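Local structure of esterase TesA (Pseudomonas aeruginosa, 4JGG) at residues L25-S30 and L74-A79; V89-G94 and V125-I130; Q106-L111 and Y148-A153. The protein hydrolyses carboxylic esters, most actively Tween detergents and p-nitrophenyl esters of short acyl chains, and shows low thioesterase activity towards palmitoyl-coenzyme A. One frame throughout, in Å; residues are numbered along the deposited sequence.

Interaction 1 of 3, residues L25-S30 and L74-A79; sequences LVVGDS and LARLPA
Strand 25-28 and helix 74-79 run nearly antiparallel, at 161°, with their axes 10.3 Å apart and V27 facing L77. The arrangement belongs to the alpha/beta/alpha fold of the GDSL (SGNH) hydrolases: helix 70-84 is the connection of a beta-alpha-beta crossover that leaves strand 59-62, passes over strand 23-28 and re-enters the sheet as strand 88-92. At P78 the helix is kinked, the backbone N of P78 and that of A79 lacking bonds to the preceding turn. The strand leads straight into the family's signature G28-D29-S30, where S30 is the nucleophile by similarity and D29 caps the following short helix by bonding I31 N through OD1.

Two apolar residues from the same side of the strand meet the helix. L77 directs its CD1 methyl at both of them, 4.2 Å from L25 CD2 and 4.3 Å from V27 CG2; the side chain of L77 also touches M114 of helix 104-121. V27 uses its two methyls separately, since its other one, CG1, which lies anti to the backbone N (chi1 -173°), turns to R76.

The start of the R76 side chain is crowded, CG sitting between the backbone N and the carbonyl carbon (chi1 67°), and from there the chain is extended as far as NE, which takes the guanidinium to the C-terminal end of the strand. A salt bridge from NE to D68 OD2 and a hydrogen bond from NH1 to A63 O fix its rotation. V27 comes tip to tip with it: CG1 rests over one face, offset toward the rim and 3.8 Å from R76 NH2. At the edge of the same group, in its plane, G28 O stands 3.3 Å from R76 NH2.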
# COMPACT_ATOMS: atom_id res chain seq x y z
N LEU A 25 5.83 7.84 -5.44
CA LEU A 25 6.50 7.27 -4.28
C LEU A 25 5.61 6.19 -3.69
O LEU A 25 4.46 6.47 -3.35
CB LEU A 25 6.74 8.34 -3.24
CG LEU A 25 7.29 7.88 -1.89
CD1 LEU A 25 8.73 7.41 -2.01
CD2 LEU A 25 7.17 9.00 -0.90
N VAL A 26 6.13 4.96 -3.60
CA VAL A 26 5.45 3.88 -2.89
C VAL A 26 6.04 3.70 -1.50
O VAL A 26 7.23 3.39 -1.36
CB VAL A 26 5.55 2.51 -3.60
CG1 VAL A 26 4.79 1.43 -2.80
CG2 VAL A 26 4.99 2.59 -5.04
N VAL A 27 5.21 3.87 -0.49
CA VAL A 27 5.63 3.68 0.90
C VAL A 27 4.89 2.49 1.51
O VAL A 27 3.76 2.64 2.00
CB VAL A 27 5.37 4.96 1.72
CG1 VAL A 27 5.97 4.83 3.13
CG2 VAL A 27 5.94 6.18 0.99
N GLY A 28 5.52 1.32 1.48
CA GLY A 28 4.87 0.10 1.91
C GLY A 28 5.68 -0.76 2.86
O GLY A 28 6.69 -0.33 3.41
N ASP A 29 5.20 -1.98 3.07
CA ASP A 29 5.91 -2.95 3.90
C ASP A 29 6.37 -4.12 3.04
O ASP A 29 6.59 -3.95 1.84
CB ASP A 29 5.02 -3.45 5.05
CG ASP A 29 3.64 -3.89 4.58
OD1 ASP A 29 3.49 -4.30 3.41
OD2 ASP A 29 2.70 -3.83 5.39
N SER A 30 6.48 -5.29 3.65
CA SER A 30 6.84 -6.53 2.96
C SER A 30 6.08 -6.80 1.64
O SER A 30 6.64 -7.36 0.69
CB SER A 30 6.60 -7.72 3.89
OG SER A 30 5.20 -7.86 4.13
N LEU A 74 4.94 6.96 9.09
CA LEU A 74 4.72 8.35 9.44
C LEU A 74 6.05 9.01 9.83
O LEU A 74 6.37 10.10 9.38
CB LEU A 74 3.69 8.46 10.56
CG LEU A 74 3.41 9.85 11.14
CD1 LEU A 74 2.89 10.81 10.09
CD2 LEU A 74 2.45 9.77 12.34
N ALA A 75 6.82 8.33 10.68
CA ALA A 75 8.12 8.84 11.10
C ALA A 75 9.08 9.09 9.92
O ALA A 75 9.82 10.08 9.95
CB ALA A 75 8.75 7.89 12.10
N ARG A 76 9.06 8.22 8.91
CA ARG A 76 10.04 8.29 7.82
C ARG A 76 9.54 9.00 6.54
O ARG A 76 10.33 9.26 5.63
CB ARG A 76 10.60 6.90 7.47
CG ARG A 76 9.57 5.92 6.86
CD ARG A 76 10.19 4.53 6.72
NE ARG A 76 9.31 3.55 6.09
CZ ARG A 76 9.36 3.19 4.81
NH1 ARG A 76 10.25 3.76 4.00
NH2 ARG A 76 8.54 2.27 4.34
N LEU A 77 8.26 9.34 6.50
CA LEU A 77 7.70 10.01 5.32
C LEU A 77 8.25 11.44 5.06
O LEU A 77 8.59 11.77 3.92
CB LEU A 77 6.16 9.98 5.37
CG LEU A 77 5.45 10.73 4.23
CD1 LEU A 77 5.64 10.04 2.89
CD2 LEU A 77 3.96 10.89 4.56
N PRO A 78 8.38 12.28 6.10
CA PRO A 78 8.84 13.65 5.83
C PRO A 78 10.17 13.71 5.06
O PRO A 78 10.31 14.54 4.15
CB PRO A 78 8.99 14.25 7.24
CG PRO A 78 7.93 13.50 8.02
CD PRO A 78 8.00 12.10 7.51
N ALA A 79 11.12 12.85 5.42
CA ALA A 79 12.40 12.80 4.72
C ALA A 79 12.23 12.41 3.25
O ALA A 79 12.92 12.92 2.37
CB ALA A 79 13.35 11.83 5.42

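Interaction 2 of 3, residues V89-G94 and V125-I130; sequences VVIELG and VLLLGI
Parallel beta pairing joins strands 88-92 and 124-128, neighbours in the sheet of the alpha/beta/alpha fold whose crossover runs through helix 104-121. Their axes lie 4.8 Å apart, and V89, V90 and I91 pair with V125, L126 and L127. L126 N donates to V89 O, I91 N to L126 O nearly along the C=O axis, and L128 N to I91 O at 2.8 Å, this last bond almost straight (174°).

On the face that also carries V89 and V125, I91 and L127 lie side by side, I91 CB 4.1 Å from L127 CD2, while the I91 side chain crosses that of V125 obliquely, CD1 near V125 CG1; helix 104-121 packs against this layer. On the other face V90 CG1 meets L128 CD1 at 3.8 Å, and helix 186-197 lies against L126 and L128.

Where the strands part, a water accepts from L93 N and sits 2.7 Å from I91 O, close to L128 O as well. E92 CB lies 4.0 Å from L128 CD1; beyond it the chain bends at chi2 (-103°) and turns the carboxylate. OE1 is hydrogen-bonded to S32 OG and, weakly, to D29 N; E92 OE2 has I130 CD1 at 3.5 Å and the carboxylate of D29 close by. Buried, with a methyl at one oxygen and a second acid alongside, E92 may well have a raised pKa.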
# COMPACT_ATOMS: atom_id res chain seq x y z
N VAL A 89 1.73 9.74 -3.93
CA VAL A 89 2.22 8.87 -2.87
C VAL A 89 1.24 7.72 -2.67
O VAL A 89 0.08 7.96 -2.35
CB VAL A 89 2.40 9.62 -1.54
CG1 VAL A 89 2.83 8.64 -0.44
CG2 VAL A 89 3.41 10.75 -1.70
N VAL A 90 1.71 6.49 -2.89
CA VAL A 90 0.91 5.30 -2.64
C VAL A 90 1.28 4.78 -1.26
O VAL A 90 2.44 4.44 -1.00
CB VAL A 90 1.16 4.21 -3.71
CG1 VAL A 90 0.32 2.97 -3.43
CG2 VAL A 90 0.84 4.75 -5.09
N ILE A 91 0.31 4.74 -0.36
CA ILE A 91 0.59 4.24 0.99
C ILE A 91 0.02 2.85 1.19
O ILE A 91 -1.19 2.65 1.05
CB ILE A 91 0.04 5.19 2.08
CG1 ILE A 91 0.77 6.54 2.04
CG2 ILE A 91 0.16 4.55 3.45
CD1 ILE A 91 0.08 7.61 2.87
N GLU A 92 0.88 1.91 1.55
CA GLU A 92 0.49 0.53 1.81
C GLU A 92 1.02 0.08 3.18
O GLU A 92 1.91 -0.76 3.27
CB GLU A 92 0.99 -0.40 0.71
CG GLU A 92 0.52 -1.86 0.89
CD GLU A 92 1.60 -2.78 1.44
OE1 GLU A 92 2.73 -2.77 0.91
OE2 GLU A 92 1.30 -3.54 2.40
N LEU A 93 0.44 0.63 4.23
CA LEU A 93 0.90 0.34 5.58
C LEU A 93 -0.27 -0.02 6.49
O LEU A 93 -1.43 0.24 6.15
CB LEU A 93 1.68 1.54 6.12
CG LEU A 93 3.08 1.74 5.55
CD1 LEU A 93 3.78 2.84 6.31
CD2 LEU A 93 3.89 0.45 5.65
N GLY A 94 0.03 -0.61 7.64
CA GLY A 94 -1.01 -0.98 8.59
C GLY A 94 -1.31 -2.46 8.62
O GLY A 94 -2.00 -2.95 9.52
N VAL A 125 -2.75 11.36 -2.95
CA VAL A 125 -2.52 10.18 -2.12
C VAL A 125 -3.47 9.04 -2.47
O VAL A 125 -4.67 9.26 -2.64
CB VAL A 125 -2.69 10.52 -0.63
CG1 VAL A 125 -2.69 9.26 0.21
CG2 VAL A 125 -1.58 11.46 -0.18
N LEU A 126 -2.92 7.84 -2.61
CA LEU A 126 -3.71 6.63 -2.83
C LEU A 126 -3.43 5.65 -1.70
O LEU A 126 -2.28 5.23 -1.51
CB LEU A 126 -3.37 6.00 -4.19
CG LEU A 126 -3.96 4.62 -4.52
CD1 LEU A 126 -5.48 4.65 -4.55
CD2 LEU A 126 -3.43 4.12 -5.86
N LEU A 127 -4.46 5.30 -0.93
CA LEU A 127 -4.29 4.32 0.15
C LEU A 127 -4.58 2.92 -0.35
O LEU A 127 -5.59 2.69 -1.02
CB LEU A 127 -5.24 4.60 1.30
CG LEU A 127 -5.26 5.94 2.03
CD1 LEU A 127 -6.13 5.77 3.28
CD2 LEU A 127 -3.84 6.36 2.38
N LEU A 128 -3.71 1.97 -0.02
CA LEU A 128 -3.99 0.57 -0.27
C LEU A 128 -4.45 -0.06 1.04
O LEU A 128 -3.72 -0.05 2.05
CB LEU A 128 -2.77 -0.16 -0.84
CG LEU A 128 -2.22 0.43 -2.14
CD1 LEU A 128 -1.12 -0.44 -2.72
CD2 LEU A 128 -3.33 0.64 -3.15
N GLY A 129 -5.66 -0.60 1.02
CA GLY A 129 -6.24 -1.21 2.20
C GLY A 129 -6.05 -2.70 2.16
O GLY A 129 -6.07 -3.31 1.09
N ILE A 130 -5.85 -3.31 3.33
CA ILE A 130 -5.60 -4.74 3.38
C ILE A 130 -6.54 -5.44 4.37
O ILE A 130 -6.86 -4.89 5.41
CB ILE A 130 -4.12 -5.02 3.73
CG1 ILE A 130 -3.22 -4.54 2.59
CG2 ILE A 130 -3.90 -6.49 4.03
CD1 ILE A 130 -1.80 -5.04 2.68
O HOH W 1 -2.23 1.57 3.32

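Interaction 3 of 3, residues Q106-L111 and Y148-A153; sequences QLQQNL and YGAVAA
Y148 holds CG anti to its carbonyl carbon (chi1 -63°), so that although its CB points away from helix 106-111 the ring swings back to it. L111 adopts the same kind of first torsion, its CG also anti to the carbonyl carbon, and the two side chains cross obliquely, with L111 CD1 3.7 Å from Y148 CE1. One turn earlier on the same helix L107 reaches the far end of the phenol, its CD2 4.2 Å from Y148 OH. The hydroxyl, beyond L111 and beside L107 CD2, hydrogen-bonds L93 O, which anchors the ring at its tip.

The helices are successive crossover connections on one side of the alpha/beta/alpha sandwich: helix 104-121 leads from strand 88-92 to strand 124-128, and helix 138-155 leads on to strand 158-160. Their short segments run broadly parallel, inclined by 35° with axes 9.4 Å apart. The closest pair of CA atoms, 6.1 Å apart, belongs to Q108 and V151, while Y148 and A152 touch L159 of the sheet below.

V151 fits between Q108 and L111. Its CG1 abuts the backbone of L111, 3.8 Å from L111 C, and its CG2 meets L111 CB at 4.0 Å. Toward the outer side, Q108 starts with CG anti to its backbone N, then bends at chi2 (-74°) and slides past V151 in the opposite direction. The amide thus lies along the second helix, Q108 NE2 being 3.6 Å from V151 CG2 and 4.1 Å from A150 CB, and NE2 donates to Q154 OE1 one turn further on.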
# COMPACT_ATOMS: atom_id res chain seq x y z
N GLN A 106 -4.92 4.17 16.55
CA GLN A 106 -3.60 4.72 16.25
C GLN A 106 -3.24 4.54 14.77
O GLN A 106 -2.50 5.35 14.21
CB GLN A 106 -2.51 4.12 17.17
CG GLN A 106 -2.42 2.58 17.16
CD GLN A 106 -1.42 2.04 16.13
OE1 GLN A 106 -0.37 2.65 15.89
NE2 GLN A 106 -1.74 0.90 15.54
N LEU A 107 -3.77 3.49 14.15
CA LEU A 107 -3.59 3.28 12.72
C LEU A 107 -4.25 4.42 11.97
O LEU A 107 -3.67 5.01 11.06
CB LEU A 107 -4.22 1.96 12.27
CG LEU A 107 -4.20 1.69 10.77
CD1 LEU A 107 -2.77 1.69 10.21
CD2 LEU A 107 -4.91 0.39 10.41
N GLN A 108 -5.49 4.72 12.36
CA GLN A 108 -6.26 5.77 11.71
C GLN A 108 -5.55 7.11 11.86
O GLN A 108 -5.48 7.90 10.92
CB GLN A 108 -7.67 5.84 12.31
CG GLN A 108 -8.71 6.44 11.38
CD GLN A 108 -8.57 7.94 11.23
OE1 GLN A 108 -7.88 8.59 12.02
NE2 GLN A 108 -9.23 8.50 10.22
N GLN A 109 -4.99 7.36 13.03
CA GLN A 109 -4.28 8.61 13.29
C GLN A 109 -3.01 8.75 12.43
O GLN A 109 -2.78 9.77 11.75
CB GLN A 109 -3.92 8.69 14.77
CG GLN A 109 -3.22 9.98 15.20
CD GLN A 109 -2.70 9.90 16.62
OE1 GLN A 109 -1.98 8.97 16.99
NE2 GLN A 109 -3.07 10.88 17.44
N ASN A 110 -2.17 7.72 12.48
CA ASN A 110 -0.93 7.70 11.72
C ASN A 110 -1.13 7.81 10.21
O ASN A 110 -0.46 8.60 9.54
CB ASN A 110 -0.13 6.45 12.06
CG ASN A 110 0.37 6.46 13.49
OD1 ASN A 110 0.56 7.52 14.09
ND2 ASN A 110 0.60 5.27 14.05
N LEU A 111 -2.05 7.02 9.66
CA LEU A 111 -2.30 7.04 8.22
C LEU A 111 -2.88 8.39 7.79
O LEU A 111 -2.48 8.95 6.79
CB LEU A 111 -3.26 5.91 7.80
CG LEU A 111 -2.80 4.45 7.77
CD1 LEU A 111 -3.99 3.59 7.40
CD2 LEU A 111 -1.65 4.23 6.77
N TYR A 148 -9.10 2.16 6.83
CA TYR A 148 -8.66 2.68 5.53
C TYR A 148 -9.69 3.60 4.91
O TYR A 148 -9.37 4.70 4.47
CB TYR A 148 -8.28 1.54 4.59
CG TYR A 148 -7.11 0.76 5.13
CD1 TYR A 148 -5.80 1.22 4.94
CD2 TYR A 148 -7.30 -0.39 5.88
CE1 TYR A 148 -4.72 0.51 5.46
CE2 TYR A 148 -6.23 -1.10 6.39
CZ TYR A 148 -4.94 -0.64 6.18
OH TYR A 148 -3.90 -1.35 6.70
N GLY A 149 -10.94 3.14 4.88
CA GLY A 149 -12.04 3.95 4.35
C GLY A 149 -12.25 5.22 5.16
O GLY A 149 -12.60 6.27 4.61
N ALA A 150 -12.03 5.13 6.46
CA ALA A 150 -12.17 6.28 7.35
C ALA A 150 -11.14 7.35 7.00
O ALA A 150 -11.47 8.53 6.86
CB ALA A 150 -12.02 5.85 8.80
N VAL A 151 -9.88 6.94 6.88
CA VAL A 151 -8.80 7.86 6.52
C VAL A 151 -9.01 8.50 5.16
O VAL A 151 -8.84 9.71 5.00
CB VAL A 151 -7.43 7.17 6.56
CG1 VAL A 151 -6.33 8.18 6.22
CG2 VAL A 151 -7.18 6.57 7.94
N ALA A 152 -9.40 7.70 4.17
CA ALA A 152 -9.69 8.22 2.84
C ALA A 152 -10.80 9.26 2.90
O ALA A 152 -10.73 10.29 2.22
CB ALA A 152 -10.05 7.09 1.89
N ALA A 153 -11.81 9.01 3.72
CA ALA A 153 -12.91 9.95 3.91
C ALA A 153 -12.39 11.25 4.50
O ALA A 153 -12.64 12.33 3.97
CB ALA A 153 -13.96 9.35 4.84

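In the fold
Interaction 2 is the common neighbour, its centre about 10 Å from the centre of each of the others, while the centres of interactions 1 and 3 are about 15 Å apart. Strands 23-28 and 88-92 are neighbours, and L25 O probably accepts a hydrogen bond from V90 N at 2.8 Å. At the C-terminal end of this strand pair D29 OD1 and E92 OE2 approach to 2.5 Å, which suggests a shared proton. The E92 side chain is about 6 Å from that of S30 and about 8 Å from that of H180, both catalytic by similarity. On the other flank G94 CA packs 3.6 Å from L107 CD1, tying interaction 2 to interaction 3; L74 CD2 meets N110 OD1 at 3.4 Å, joining 1 to 3.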